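Local coordinates for protein 2-oxo-1,2-dihydroquinoline 8-monooxygenase, oxygenase component (Pseudomonas putida, PDB 1Z02) that probably hydroxylates 2-oxo-1,2-dihydroquinoline as the oxygenase component of a monooxygenase, with a Rieske [2Fe-2S] cluster and a mononuclear iron, at residues R72-F78 with P140-V144. Numbering follows the deposited sequence.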
# COMPACT_ATOMS: atom_id res chain seq x y z
N ARG A 72 -21.29 -27.00 -1.94
CA ARG A 72 -22.62 -27.58 -2.04
C ARG A 72 -22.47 -29.06 -2.37
O ARG A 72 -21.83 -29.41 -3.36
CB ARG A 72 -23.45 -26.91 -3.14
CG ARG A 72 -24.87 -27.48 -3.24
CD ARG A 72 -25.59 -26.98 -4.49
NE ARG A 72 -25.77 -25.52 -4.52
CZ ARG A 72 -26.64 -24.85 -3.78
NH1 ARG A 72 -26.72 -23.53 -3.87
NH2 ARG A 72 -27.44 -25.49 -2.94
N VAL A 73 -23.05 -29.91 -1.54
CA VAL A 73 -22.99 -31.35 -1.77
C VAL A 73 -24.39 -31.94 -1.64
O VAL A 73 -25.04 -31.78 -0.60
CB VAL A 73 -22.06 -32.05 -0.77
CG1 VAL A 73 -21.97 -33.53 -1.11
CG2 VAL A 73 -20.69 -31.43 -0.83
N ASN A 74 -24.84 -32.63 -2.68
CA ASN A 74 -26.17 -33.23 -2.70
C ASN A 74 -27.22 -32.15 -2.47
O ASN A 74 -28.19 -32.37 -1.74
CB ASN A 74 -26.30 -34.31 -1.63
CG ASN A 74 -25.33 -35.47 -1.85
OD1 ASN A 74 -25.15 -35.95 -2.97
ND2 ASN A 74 -24.72 -35.94 -0.77
N GLY A 75 -27.03 -30.99 -3.08
CA GLY A 75 -27.98 -29.92 -2.93
C GLY A 75 -27.84 -29.08 -1.68
O GLY A 75 -28.35 -27.96 -1.63
N LYS A 76 -27.14 -29.60 -0.68
CA LYS A 76 -26.96 -28.86 0.56
C LYS A 76 -25.62 -28.12 0.65
O LYS A 76 -24.58 -28.66 0.30
CB LYS A 76 -27.12 -29.80 1.76
CG LYS A 76 -27.18 -29.08 3.09
CD LYS A 76 -27.36 -30.05 4.25
CE LYS A 76 -27.38 -29.31 5.59
NZ LYS A 76 -27.49 -30.25 6.74
N VAL A 77 -25.67 -26.88 1.13
CA VAL A 77 -24.46 -26.05 1.27
C VAL A 77 -23.90 -26.08 2.69
O VAL A 77 -24.65 -25.96 3.67
CB VAL A 77 -24.75 -24.57 0.91
CG1 VAL A 77 -23.49 -23.74 1.08
CG2 VAL A 77 -25.26 -24.47 -0.50
N PHE A 78 -22.59 -26.24 2.79
CA PHE A 78 -21.91 -26.26 4.09
C PHE A 78 -20.89 -25.14 4.14
O PHE A 78 -20.34 -24.74 3.12
CB PHE A 78 -21.20 -27.60 4.31
CG PHE A 78 -22.13 -28.78 4.39
CD1 PHE A 78 -22.62 -29.37 3.23
CD2 PHE A 78 -22.56 -29.26 5.62
CE1 PHE A 78 -23.52 -30.43 3.30
CE2 PHE A 78 -23.46 -30.32 5.70
CZ PHE A 78 -23.94 -30.90 4.53
N PRO A 140 -23.28 -22.16 10.58
CA PRO A 140 -24.63 -22.55 10.17
C PRO A 140 -25.04 -21.88 8.88
O PRO A 140 -24.83 -20.69 8.70
CB PRO A 140 -25.50 -22.11 11.34
CG PRO A 140 -24.59 -22.22 12.51
CD PRO A 140 -23.28 -21.66 11.97
N VAL A 141 -25.64 -22.65 7.98
CA VAL A 141 -26.10 -22.12 6.71
C VAL A 141 -27.60 -22.24 6.56
O VAL A 141 -28.19 -23.25 6.95
CB VAL A 141 -25.46 -22.87 5.52
CG1 VAL A 141 -26.04 -22.37 4.20
CG2 VAL A 141 -23.95 -22.67 5.53
N HIS A 142 -28.20 -21.21 6.00
CA HIS A 142 -29.63 -21.21 5.74
C HIS A 142 -29.85 -20.62 4.35
O HIS A 142 -29.79 -19.41 4.16
CB HIS A 142 -30.37 -20.38 6.79
CG HIS A 142 -31.85 -20.44 6.66
ND1 HIS A 142 -32.71 -20.25 7.72
CD2 HIS A 142 -32.64 -20.67 5.59
CE1 HIS A 142 -33.96 -20.36 7.31
NE2 HIS A 142 -33.95 -20.61 6.02
N GLU A 143 -30.10 -21.50 3.39
CA GLU A 143 -30.34 -21.10 2.01
C GLU A 143 -31.84 -21.03 1.74
O GLU A 143 -32.59 -21.95 2.10
CB GLU A 143 -29.69 -22.11 1.06
CG GLU A 143 -29.78 -21.74 -0.42
CD GLU A 143 -29.07 -22.72 -1.31
OE1 GLU A 143 -28.84 -22.42 -2.49
OE2 GLU A 143 -28.74 -23.81 -0.81
N VAL A 144 -32.28 -19.96 1.10
CA VAL A 144 -33.70 -19.78 0.81
C VAL A 144 -33.93 -18.82 -0.37
O VAL A 144 -33.34 -17.74 -0.43
CB VAL A 144 -34.45 -19.25 2.06
CG1 VAL A 144 -33.96 -17.85 2.41
CG2 VAL A 144 -35.95 -19.23 1.81
O HOH W 1 -28.22 -25.43 1.26
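Start at V141, just past P140, where strand 141-144 begins on the edge of one three-stranded antiparallel sheet of the Rieske domain. It faces the hairpin 66-81 of another sheet across a gap with no backbone hydrogen bonds: the axes of 76-78 and 141-144 approach to 7.4 Å and run roughly antiparallel, at 143°. V141 points into the gap and packs on V77, CG1 lying 4.2 Å from V77 CB, while its own CB sits 3.7 Å from V77 O. H142 points away, as strand alternation would have it, and its side chain touches W44 and L165. E143 comes back to the hairpin with an extended side chain and meets R72 in a bidentate salt bridge: OE1 takes NH1 at 2.8 Å, OE2 takes NH2 at 3.0 Å. R72 NH2 also bonds G75 O (2.9 Å) in the type I' turn V73-K76, and R72 NE donates to L53 O. The water oxygen lies 2.7 Å from E143 OE2 and 2.9 Å from V77 N; the T50 hydroxyl is hydrogen-bonded to E143 OE1. I148 touches R72, V77 and E143. Side chains and one water, not strand pairing, thus join the sheets, E143 balancing buried R72's charge beside the V77-V141 contact.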